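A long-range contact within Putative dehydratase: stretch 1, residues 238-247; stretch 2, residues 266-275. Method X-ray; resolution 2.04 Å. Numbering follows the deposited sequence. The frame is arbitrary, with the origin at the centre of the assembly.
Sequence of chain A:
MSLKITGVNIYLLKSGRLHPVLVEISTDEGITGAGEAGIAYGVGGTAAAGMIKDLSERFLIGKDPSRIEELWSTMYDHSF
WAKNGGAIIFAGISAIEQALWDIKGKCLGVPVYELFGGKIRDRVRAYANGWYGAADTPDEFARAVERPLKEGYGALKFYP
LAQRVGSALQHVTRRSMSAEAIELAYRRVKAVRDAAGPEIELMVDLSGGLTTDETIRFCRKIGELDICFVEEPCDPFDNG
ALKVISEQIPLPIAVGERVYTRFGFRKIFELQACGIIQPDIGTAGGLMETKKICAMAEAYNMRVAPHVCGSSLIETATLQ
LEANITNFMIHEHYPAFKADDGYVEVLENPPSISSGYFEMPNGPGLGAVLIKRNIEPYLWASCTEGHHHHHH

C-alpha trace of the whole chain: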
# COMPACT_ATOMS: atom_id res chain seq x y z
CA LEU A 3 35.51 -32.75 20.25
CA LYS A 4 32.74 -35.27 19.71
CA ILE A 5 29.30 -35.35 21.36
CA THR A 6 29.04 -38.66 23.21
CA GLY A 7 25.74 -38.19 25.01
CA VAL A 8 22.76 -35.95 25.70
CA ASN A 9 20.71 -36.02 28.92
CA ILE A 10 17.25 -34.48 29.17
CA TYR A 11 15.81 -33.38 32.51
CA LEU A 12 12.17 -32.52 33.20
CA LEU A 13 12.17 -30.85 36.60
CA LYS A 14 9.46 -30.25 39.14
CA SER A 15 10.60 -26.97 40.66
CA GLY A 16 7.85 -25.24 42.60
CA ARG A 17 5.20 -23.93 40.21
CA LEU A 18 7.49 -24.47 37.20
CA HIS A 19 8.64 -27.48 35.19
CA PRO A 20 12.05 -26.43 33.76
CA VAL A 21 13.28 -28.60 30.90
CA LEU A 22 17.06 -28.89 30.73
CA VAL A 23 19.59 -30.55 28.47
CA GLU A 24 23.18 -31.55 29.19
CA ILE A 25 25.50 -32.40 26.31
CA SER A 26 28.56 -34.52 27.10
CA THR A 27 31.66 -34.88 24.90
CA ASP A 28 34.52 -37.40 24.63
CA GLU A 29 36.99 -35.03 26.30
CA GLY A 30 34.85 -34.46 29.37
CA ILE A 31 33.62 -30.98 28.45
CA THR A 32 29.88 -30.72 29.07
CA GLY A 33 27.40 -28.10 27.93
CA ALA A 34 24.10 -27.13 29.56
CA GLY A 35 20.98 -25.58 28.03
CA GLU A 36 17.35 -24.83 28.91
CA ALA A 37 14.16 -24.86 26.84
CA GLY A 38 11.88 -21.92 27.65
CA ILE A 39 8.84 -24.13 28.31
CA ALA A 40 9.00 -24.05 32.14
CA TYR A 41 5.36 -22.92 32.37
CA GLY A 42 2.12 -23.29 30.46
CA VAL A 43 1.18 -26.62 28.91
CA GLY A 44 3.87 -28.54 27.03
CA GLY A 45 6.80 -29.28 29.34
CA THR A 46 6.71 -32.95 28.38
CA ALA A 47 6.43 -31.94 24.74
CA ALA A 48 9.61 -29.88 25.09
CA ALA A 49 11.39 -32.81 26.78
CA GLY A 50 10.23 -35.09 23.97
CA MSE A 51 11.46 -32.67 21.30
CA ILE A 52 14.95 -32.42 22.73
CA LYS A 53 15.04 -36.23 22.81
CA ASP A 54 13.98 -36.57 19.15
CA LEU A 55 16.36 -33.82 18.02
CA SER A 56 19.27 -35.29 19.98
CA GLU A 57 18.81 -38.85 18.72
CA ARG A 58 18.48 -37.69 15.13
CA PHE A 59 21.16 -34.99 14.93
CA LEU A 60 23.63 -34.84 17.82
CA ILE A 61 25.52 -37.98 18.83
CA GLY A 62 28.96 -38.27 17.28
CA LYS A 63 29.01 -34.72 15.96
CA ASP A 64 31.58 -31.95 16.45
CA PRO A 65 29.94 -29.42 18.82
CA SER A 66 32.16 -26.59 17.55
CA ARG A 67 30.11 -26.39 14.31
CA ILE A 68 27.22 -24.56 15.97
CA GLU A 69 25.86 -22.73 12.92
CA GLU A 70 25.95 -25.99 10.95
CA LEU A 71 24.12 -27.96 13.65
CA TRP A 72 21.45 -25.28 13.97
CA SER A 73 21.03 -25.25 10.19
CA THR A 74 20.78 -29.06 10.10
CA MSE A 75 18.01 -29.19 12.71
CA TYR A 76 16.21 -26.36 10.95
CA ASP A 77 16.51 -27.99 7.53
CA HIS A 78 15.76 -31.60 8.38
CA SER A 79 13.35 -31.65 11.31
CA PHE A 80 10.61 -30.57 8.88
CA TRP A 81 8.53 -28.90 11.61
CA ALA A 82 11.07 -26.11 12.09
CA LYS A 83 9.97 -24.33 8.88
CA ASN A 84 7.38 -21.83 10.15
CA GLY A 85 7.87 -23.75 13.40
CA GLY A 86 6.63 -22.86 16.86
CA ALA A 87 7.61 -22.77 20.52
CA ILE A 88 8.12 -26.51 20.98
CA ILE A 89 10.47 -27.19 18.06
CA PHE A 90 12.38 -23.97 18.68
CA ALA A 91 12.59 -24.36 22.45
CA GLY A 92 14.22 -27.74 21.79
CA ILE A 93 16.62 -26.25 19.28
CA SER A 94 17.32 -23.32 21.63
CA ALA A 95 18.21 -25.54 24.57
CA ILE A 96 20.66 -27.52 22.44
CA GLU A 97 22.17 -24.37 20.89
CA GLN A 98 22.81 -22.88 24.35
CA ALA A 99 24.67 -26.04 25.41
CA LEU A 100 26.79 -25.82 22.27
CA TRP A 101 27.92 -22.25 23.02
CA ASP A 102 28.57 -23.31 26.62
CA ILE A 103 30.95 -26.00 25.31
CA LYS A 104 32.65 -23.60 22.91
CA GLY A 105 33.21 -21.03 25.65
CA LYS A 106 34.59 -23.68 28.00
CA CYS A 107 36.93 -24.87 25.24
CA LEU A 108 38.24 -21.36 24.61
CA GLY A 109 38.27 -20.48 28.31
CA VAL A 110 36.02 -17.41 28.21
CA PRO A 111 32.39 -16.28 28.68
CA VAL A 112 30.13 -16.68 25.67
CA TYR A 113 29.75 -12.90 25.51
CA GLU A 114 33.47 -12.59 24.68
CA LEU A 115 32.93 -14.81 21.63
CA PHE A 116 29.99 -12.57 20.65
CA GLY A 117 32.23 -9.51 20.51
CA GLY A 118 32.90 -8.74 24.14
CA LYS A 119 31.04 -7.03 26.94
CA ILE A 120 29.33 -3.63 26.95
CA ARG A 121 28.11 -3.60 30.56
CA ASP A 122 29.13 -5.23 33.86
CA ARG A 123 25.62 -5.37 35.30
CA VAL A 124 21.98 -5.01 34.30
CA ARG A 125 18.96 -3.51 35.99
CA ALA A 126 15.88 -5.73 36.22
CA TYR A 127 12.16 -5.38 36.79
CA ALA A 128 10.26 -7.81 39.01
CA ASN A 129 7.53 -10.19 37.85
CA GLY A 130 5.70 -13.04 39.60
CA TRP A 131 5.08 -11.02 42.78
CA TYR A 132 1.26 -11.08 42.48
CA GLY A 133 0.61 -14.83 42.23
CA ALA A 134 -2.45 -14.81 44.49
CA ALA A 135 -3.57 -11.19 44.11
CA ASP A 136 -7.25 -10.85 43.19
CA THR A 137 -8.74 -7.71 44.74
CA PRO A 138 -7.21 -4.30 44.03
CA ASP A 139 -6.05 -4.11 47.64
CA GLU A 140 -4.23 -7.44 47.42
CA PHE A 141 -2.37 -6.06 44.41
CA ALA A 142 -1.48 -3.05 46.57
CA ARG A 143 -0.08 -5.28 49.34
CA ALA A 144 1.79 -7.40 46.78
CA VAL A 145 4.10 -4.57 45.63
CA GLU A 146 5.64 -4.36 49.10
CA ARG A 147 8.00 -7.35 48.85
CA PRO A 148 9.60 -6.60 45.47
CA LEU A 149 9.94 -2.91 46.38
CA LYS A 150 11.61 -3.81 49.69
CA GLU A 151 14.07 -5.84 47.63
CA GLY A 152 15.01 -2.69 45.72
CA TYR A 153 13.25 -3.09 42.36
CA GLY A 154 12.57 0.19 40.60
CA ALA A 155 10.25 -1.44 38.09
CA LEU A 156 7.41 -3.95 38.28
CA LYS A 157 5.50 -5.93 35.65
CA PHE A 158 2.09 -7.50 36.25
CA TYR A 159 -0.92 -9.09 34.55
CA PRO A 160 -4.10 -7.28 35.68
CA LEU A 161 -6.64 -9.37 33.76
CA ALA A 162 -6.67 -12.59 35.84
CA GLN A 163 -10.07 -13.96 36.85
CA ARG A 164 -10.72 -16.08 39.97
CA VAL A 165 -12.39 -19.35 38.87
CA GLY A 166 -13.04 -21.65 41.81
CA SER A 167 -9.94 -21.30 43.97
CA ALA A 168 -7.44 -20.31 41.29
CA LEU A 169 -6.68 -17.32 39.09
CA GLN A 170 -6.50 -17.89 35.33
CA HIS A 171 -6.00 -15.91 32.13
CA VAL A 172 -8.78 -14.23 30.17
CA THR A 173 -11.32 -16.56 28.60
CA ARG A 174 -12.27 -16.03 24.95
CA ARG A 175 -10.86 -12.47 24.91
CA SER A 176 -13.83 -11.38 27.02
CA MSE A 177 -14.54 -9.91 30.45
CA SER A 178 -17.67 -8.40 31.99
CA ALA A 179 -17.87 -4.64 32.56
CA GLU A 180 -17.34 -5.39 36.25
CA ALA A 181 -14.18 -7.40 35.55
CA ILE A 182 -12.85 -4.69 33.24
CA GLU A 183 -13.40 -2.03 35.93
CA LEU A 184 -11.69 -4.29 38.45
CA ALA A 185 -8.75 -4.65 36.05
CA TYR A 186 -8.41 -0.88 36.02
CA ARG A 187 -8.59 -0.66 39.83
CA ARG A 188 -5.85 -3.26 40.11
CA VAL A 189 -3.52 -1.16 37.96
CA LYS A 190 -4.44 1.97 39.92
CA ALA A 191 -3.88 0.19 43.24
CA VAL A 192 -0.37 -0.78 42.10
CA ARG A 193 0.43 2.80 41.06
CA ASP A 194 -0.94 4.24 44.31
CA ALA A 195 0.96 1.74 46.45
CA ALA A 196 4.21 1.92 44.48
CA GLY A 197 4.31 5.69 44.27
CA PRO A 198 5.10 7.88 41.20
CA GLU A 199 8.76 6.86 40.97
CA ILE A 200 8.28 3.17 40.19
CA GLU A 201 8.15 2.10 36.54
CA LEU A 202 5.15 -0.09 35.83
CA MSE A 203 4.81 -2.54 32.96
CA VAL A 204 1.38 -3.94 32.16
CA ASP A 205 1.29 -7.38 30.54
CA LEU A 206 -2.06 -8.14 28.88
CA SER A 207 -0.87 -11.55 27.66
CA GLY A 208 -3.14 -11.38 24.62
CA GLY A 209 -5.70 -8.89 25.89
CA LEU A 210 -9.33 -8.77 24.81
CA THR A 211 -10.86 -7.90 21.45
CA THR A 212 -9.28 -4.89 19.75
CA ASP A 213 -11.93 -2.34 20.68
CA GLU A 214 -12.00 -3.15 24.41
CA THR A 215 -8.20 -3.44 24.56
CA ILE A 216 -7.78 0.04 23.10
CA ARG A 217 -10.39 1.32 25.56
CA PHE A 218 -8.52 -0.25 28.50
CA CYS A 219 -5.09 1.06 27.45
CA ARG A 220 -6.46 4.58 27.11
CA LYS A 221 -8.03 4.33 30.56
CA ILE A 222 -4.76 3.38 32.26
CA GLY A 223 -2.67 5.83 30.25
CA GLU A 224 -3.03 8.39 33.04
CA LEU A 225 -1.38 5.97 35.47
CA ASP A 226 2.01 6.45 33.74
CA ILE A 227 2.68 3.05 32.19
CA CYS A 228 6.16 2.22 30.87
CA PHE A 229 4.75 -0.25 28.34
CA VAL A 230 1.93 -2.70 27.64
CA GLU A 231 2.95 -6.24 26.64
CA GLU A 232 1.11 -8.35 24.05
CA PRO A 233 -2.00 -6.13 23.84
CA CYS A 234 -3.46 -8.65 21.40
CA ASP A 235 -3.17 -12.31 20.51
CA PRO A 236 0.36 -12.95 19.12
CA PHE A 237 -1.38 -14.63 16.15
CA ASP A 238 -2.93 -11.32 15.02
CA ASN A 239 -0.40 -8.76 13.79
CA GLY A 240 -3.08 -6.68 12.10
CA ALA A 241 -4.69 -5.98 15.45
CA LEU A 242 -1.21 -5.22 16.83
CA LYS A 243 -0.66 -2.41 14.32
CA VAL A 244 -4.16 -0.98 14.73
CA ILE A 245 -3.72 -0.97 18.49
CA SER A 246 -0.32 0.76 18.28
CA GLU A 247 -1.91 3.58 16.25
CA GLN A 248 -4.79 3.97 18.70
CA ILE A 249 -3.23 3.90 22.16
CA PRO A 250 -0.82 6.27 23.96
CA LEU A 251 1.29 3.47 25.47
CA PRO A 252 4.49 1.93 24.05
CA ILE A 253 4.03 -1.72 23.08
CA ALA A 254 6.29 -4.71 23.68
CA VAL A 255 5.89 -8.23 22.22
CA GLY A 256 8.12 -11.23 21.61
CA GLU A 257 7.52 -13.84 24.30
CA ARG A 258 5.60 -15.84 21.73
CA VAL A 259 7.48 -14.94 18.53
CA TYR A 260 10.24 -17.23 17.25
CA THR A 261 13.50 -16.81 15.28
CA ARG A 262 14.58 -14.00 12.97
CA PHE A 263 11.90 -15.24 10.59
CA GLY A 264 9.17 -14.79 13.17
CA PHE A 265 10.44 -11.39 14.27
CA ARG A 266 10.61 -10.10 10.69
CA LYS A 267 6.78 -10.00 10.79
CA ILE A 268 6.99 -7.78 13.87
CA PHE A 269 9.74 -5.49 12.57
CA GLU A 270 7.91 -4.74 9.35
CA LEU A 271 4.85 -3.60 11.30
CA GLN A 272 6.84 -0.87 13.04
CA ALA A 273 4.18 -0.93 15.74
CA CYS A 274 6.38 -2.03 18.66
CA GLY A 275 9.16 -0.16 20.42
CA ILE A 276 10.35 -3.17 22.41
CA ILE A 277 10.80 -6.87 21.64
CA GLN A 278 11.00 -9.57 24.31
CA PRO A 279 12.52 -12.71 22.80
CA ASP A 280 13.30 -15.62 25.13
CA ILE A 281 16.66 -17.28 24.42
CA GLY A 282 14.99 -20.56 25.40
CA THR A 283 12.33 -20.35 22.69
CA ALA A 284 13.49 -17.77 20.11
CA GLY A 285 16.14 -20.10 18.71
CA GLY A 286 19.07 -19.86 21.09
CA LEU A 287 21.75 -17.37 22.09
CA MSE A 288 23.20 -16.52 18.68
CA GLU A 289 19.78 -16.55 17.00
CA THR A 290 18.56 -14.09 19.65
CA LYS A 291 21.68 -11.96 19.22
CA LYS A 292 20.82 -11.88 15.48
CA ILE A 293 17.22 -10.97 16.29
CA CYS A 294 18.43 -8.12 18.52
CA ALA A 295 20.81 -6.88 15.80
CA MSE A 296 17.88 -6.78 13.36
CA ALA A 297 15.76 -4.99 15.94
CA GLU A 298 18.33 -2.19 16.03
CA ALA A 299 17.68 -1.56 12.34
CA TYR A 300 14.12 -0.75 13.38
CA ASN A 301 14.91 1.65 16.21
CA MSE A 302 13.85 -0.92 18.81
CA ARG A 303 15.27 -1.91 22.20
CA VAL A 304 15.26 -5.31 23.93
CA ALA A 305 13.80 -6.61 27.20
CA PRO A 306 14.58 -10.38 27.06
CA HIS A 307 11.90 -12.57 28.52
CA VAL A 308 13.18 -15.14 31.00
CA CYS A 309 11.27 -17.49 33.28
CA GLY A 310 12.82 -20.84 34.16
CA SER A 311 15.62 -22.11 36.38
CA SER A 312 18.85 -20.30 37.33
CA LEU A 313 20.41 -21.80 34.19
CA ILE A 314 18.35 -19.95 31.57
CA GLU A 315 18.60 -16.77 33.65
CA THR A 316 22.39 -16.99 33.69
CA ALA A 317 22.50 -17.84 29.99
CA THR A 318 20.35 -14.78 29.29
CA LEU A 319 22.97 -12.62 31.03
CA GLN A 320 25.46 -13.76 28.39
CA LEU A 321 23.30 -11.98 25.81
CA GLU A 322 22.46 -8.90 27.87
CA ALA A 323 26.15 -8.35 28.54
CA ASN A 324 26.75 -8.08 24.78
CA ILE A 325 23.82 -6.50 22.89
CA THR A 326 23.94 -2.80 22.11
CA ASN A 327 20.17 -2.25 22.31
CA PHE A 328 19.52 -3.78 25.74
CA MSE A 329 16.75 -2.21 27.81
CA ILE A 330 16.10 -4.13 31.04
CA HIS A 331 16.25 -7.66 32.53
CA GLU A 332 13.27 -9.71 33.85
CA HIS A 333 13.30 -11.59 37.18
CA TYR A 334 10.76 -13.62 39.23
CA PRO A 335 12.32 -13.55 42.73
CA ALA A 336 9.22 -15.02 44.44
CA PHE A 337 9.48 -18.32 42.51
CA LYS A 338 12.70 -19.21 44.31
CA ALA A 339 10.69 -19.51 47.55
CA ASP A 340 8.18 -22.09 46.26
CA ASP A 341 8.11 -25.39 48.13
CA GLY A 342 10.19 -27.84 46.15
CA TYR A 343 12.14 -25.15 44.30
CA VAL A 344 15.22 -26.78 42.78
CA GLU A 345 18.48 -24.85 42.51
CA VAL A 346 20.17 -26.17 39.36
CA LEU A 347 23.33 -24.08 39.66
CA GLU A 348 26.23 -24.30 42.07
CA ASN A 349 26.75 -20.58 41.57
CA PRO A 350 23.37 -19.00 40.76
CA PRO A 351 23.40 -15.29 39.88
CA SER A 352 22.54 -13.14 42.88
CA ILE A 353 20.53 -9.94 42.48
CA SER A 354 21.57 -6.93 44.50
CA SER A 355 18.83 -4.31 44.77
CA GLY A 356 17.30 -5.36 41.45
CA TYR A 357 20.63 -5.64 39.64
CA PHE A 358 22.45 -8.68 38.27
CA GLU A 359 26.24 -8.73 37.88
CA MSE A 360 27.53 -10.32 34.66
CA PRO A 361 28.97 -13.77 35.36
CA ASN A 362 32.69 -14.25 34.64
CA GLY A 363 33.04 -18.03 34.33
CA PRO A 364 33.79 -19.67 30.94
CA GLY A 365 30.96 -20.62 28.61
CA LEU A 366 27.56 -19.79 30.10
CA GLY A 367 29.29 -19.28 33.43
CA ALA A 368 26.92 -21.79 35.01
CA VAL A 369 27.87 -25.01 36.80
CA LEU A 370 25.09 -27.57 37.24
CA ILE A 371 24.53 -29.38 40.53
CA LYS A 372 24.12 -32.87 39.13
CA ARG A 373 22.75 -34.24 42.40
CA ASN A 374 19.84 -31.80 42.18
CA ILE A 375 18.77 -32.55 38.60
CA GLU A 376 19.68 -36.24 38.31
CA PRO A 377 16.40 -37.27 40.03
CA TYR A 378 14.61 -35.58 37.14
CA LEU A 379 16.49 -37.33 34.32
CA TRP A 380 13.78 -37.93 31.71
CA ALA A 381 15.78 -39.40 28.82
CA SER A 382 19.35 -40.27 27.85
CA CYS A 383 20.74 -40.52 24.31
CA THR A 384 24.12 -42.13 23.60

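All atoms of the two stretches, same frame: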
# COMPACT_ATOMS: atom_id res chain seq x y z
N ASP A 238 -2.39 -12.43 15.81
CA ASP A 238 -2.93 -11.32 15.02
C ASP A 238 -2.08 -10.06 14.97
O ASP A 238 -2.20 -9.19 15.84
CB ASP A 238 -4.32 -10.96 15.55
CG ASP A 238 -5.10 -10.06 14.61
OD1 ASP A 238 -4.46 -9.37 13.78
OD2 ASP A 238 -6.34 -10.03 14.72
N ASN A 239 -1.25 -9.94 13.94
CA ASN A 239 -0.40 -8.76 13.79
C ASN A 239 -1.13 -7.55 13.21
O ASN A 239 -0.62 -6.43 13.26
CB ASN A 239 0.82 -9.09 12.94
CG ASN A 239 1.78 -10.02 13.64
OD1 ASN A 239 1.98 -9.91 14.85
ND2 ASN A 239 2.39 -10.94 12.90
N GLY A 240 -2.30 -7.79 12.64
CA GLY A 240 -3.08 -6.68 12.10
C GLY A 240 -3.64 -5.90 13.27
O GLY A 240 -3.61 -4.67 13.29
N ALA A 241 -4.15 -6.63 14.26
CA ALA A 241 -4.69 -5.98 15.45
C ALA A 241 -3.55 -5.24 16.16
O ALA A 241 -3.75 -4.14 16.67
CB ALA A 241 -5.31 -7.02 16.38
N LEU A 242 -2.36 -5.85 16.18
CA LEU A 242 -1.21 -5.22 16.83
C LEU A 242 -0.92 -3.84 16.25
O LEU A 242 -0.68 -2.89 17.00
CB LEU A 242 0.03 -6.10 16.70
CG LEU A 242 1.33 -5.58 17.32
CD1 LEU A 242 1.14 -5.29 18.81
CD2 LEU A 242 2.44 -6.61 17.14
N LYS A 243 -0.93 -3.71 14.92
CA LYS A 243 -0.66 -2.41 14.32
C LYS A 243 -1.77 -1.41 14.60
O LYS A 243 -1.50 -0.26 14.93
CB LYS A 243 -0.44 -2.53 12.81
CG LYS A 243 -0.10 -1.17 12.19
CD LYS A 243 0.78 -1.27 10.96
CE LYS A 243 1.27 0.11 10.54
NZ LYS A 243 2.01 0.80 11.64
N VAL A 244 -3.02 -1.85 14.47
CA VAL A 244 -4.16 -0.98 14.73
C VAL A 244 -4.09 -0.45 16.16
O VAL A 244 -4.27 0.74 16.41
CB VAL A 244 -5.49 -1.73 14.54
CG1 VAL A 244 -6.66 -0.86 14.98
CG2 VAL A 244 -5.65 -2.12 13.07
N ILE A 245 -3.82 -1.36 17.10
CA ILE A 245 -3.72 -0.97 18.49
C ILE A 245 -2.61 0.05 18.70
O ILE A 245 -2.82 1.05 19.38
CB ILE A 245 -3.49 -2.22 19.39
CG1 ILE A 245 -4.77 -3.08 19.39
CG2 ILE A 245 -3.11 -1.80 20.81
CD1 ILE A 245 -4.57 -4.47 19.98
N SER A 246 -1.43 -0.18 18.12
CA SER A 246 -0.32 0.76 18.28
C SER A 246 -0.67 2.17 17.81
O SER A 246 -0.18 3.16 18.37
CB SER A 246 0.92 0.26 17.53
OG SER A 246 0.73 0.29 16.12
N GLU A 247 -1.51 2.28 16.79
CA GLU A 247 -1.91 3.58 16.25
C GLU A 247 -3.03 4.23 17.06
O GLU A 247 -3.31 5.41 16.90
CB GLU A 247 -2.39 3.43 14.80
CG GLU A 247 -1.44 2.68 13.89
CD GLU A 247 -2.00 2.50 12.48
OE1 GLU A 247 -3.16 2.04 12.35
OE2 GLU A 247 -1.28 2.80 11.50
N ARG A 266 10.71 -10.93 11.89
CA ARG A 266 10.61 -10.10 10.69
C ARG A 266 9.17 -9.56 10.58
O ARG A 266 8.97 -8.39 10.25
CB ARG A 266 10.94 -10.90 9.43
CG ARG A 266 10.57 -10.16 8.15
CD ARG A 266 10.76 -10.99 6.90
NE ARG A 266 10.01 -10.43 5.78
CZ ARG A 266 9.95 -10.98 4.57
NH1 ARG A 266 10.59 -12.11 4.31
NH2 ARG A 266 9.21 -10.41 3.63
N LYS A 267 8.19 -10.41 10.86
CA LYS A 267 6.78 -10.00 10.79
C LYS A 267 6.50 -8.84 11.75
O LYS A 267 5.70 -7.96 11.45
CB LYS A 267 5.86 -11.20 11.09
CG LYS A 267 5.81 -12.25 9.96
CD LYS A 267 5.19 -13.59 10.41
CE LYS A 267 6.15 -14.38 11.34
NZ LYS A 267 5.74 -15.80 11.65
N ILE A 268 7.17 -8.84 12.90
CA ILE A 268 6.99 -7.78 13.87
C ILE A 268 7.70 -6.50 13.42
O ILE A 268 7.12 -5.41 13.43
CB ILE A 268 7.56 -8.18 15.25
CG1 ILE A 268 6.82 -9.41 15.79
CG2 ILE A 268 7.45 -7.00 16.23
CD1 ILE A 268 5.31 -9.26 15.88
N PHE A 269 8.96 -6.64 13.01
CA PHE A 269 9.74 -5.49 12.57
C PHE A 269 9.05 -4.70 11.48
O PHE A 269 8.93 -3.47 11.57
CB PHE A 269 11.11 -5.97 12.07
CG PHE A 269 11.95 -6.61 13.14
CD1 PHE A 269 12.90 -7.57 12.81
CD2 PHE A 269 11.79 -6.25 14.47
CE1 PHE A 269 13.68 -8.16 13.80
CE2 PHE A 269 12.56 -6.84 15.47
CZ PHE A 269 13.51 -7.80 15.13
N GLU A 270 8.57 -5.40 10.46
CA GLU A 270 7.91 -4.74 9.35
C GLU A 270 6.63 -4.00 9.71
O GLU A 270 6.16 -3.17 8.94
CB GLU A 270 7.64 -5.75 8.24
CG GLU A 270 8.92 -6.40 7.71
CD GLU A 270 8.72 -7.12 6.39
OE1 GLU A 270 7.70 -7.81 6.22
OE2 GLU A 270 9.61 -6.99 5.51
N LEU A 271 6.06 -4.29 10.88
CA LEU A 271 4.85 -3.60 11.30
C LEU A 271 5.20 -2.22 11.86
O LEU A 271 4.41 -1.29 11.77
CB LEU A 271 4.13 -4.38 12.40
CG LEU A 271 3.60 -5.78 12.09
CD1 LEU A 271 3.04 -6.38 13.37
CD2 LEU A 271 2.55 -5.70 11.00
N GLN A 272 6.40 -2.12 12.43
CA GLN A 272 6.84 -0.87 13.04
C GLN A 272 5.74 -0.36 13.96
O GLN A 272 5.36 0.81 13.91
CB GLN A 272 7.18 0.16 11.98
CG GLN A 272 8.67 0.38 11.84
CD GLN A 272 9.04 1.18 10.61
OE1 GLN A 272 10.19 1.58 10.45
NE2 GLN A 272 8.07 1.41 9.73
N ALA A 273 5.24 -1.26 14.79
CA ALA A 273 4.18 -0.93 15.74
C ALA A 273 4.69 -1.05 17.17
O ALA A 273 4.12 -0.47 18.09
CB ALA A 273 3.00 -1.87 15.52
N CYS A 274 5.78 -1.80 17.35
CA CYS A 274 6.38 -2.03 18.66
C CYS A 274 7.66 -1.23 18.86
O CYS A 274 8.38 -0.94 17.90
CB CYS A 274 6.72 -3.52 18.83
SG CYS A 274 5.29 -4.61 18.64
N GLY A 275 7.94 -0.89 20.11
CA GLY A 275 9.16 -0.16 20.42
C GLY A 275 10.09 -1.07 21.20
O GLY A 275 11.27 -0.74 21.41
O HOH W 1 2.31 2.40 14.46

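This is a mainly apolar contact in which one face of a helix packs against the end of a second helix and the turn that follows it, with a single direct hydrogen bond at its edge. The helix of stretch 1 starts at Asn-239. Asp-238 caps it: OD1 of Asp-238 accepts from N of Ala-241 at 2.8 Å and, weakly, from N of Gly-240 at 2.9 Å.

Asn-239, Leu-242 and Ser-246 point toward stretch 2, as expected for positions three and four residues apart on a helix. Leu-242 has the most apolar partners. Its CD2 lies 3.8 Å from CD1 of Leu-271, 3.8 Å from SG of Cys-274 and 4.1 Å from CD1 of Ile-268. Asn-239 extends this surface: its CB is 3.5 Å from CD1 of Leu-271.

The chain turns between Phe-269 and Gln-272 in a type I beta turn. Gln-272 then takes positive phi, and its CA-to-CB bond points away from the helix. Ala-273 points toward it. The backbones come close here, with CA of Lys-243 and CA of Ala-273 5.3 Å apart. The small methyl of Ala-273 fits against the helix: its CB is 3.9 Å from CA of Lys-243 and 3.2 Å from OG of Ser-246.

The CA-to-CB bond of Lys-243 points sideways to stretch 2, but the end of the side chain comes nearer. There NZ donates to the backbone O of Leu-271 at 3.2 Å. The same NZ forms a long salt bridge with OE2 of Glu-247, at 3.9 Å.

The hydroxyl of Ser-246 is used within its own helix, where OG donates to O of Lys-243 at 2.6 Å. Water 1 donates to OG of Ser-246 at 3.1 Å and, weakly, to O of Gln-272 at 3.5 Å, so it bridges the two stretches.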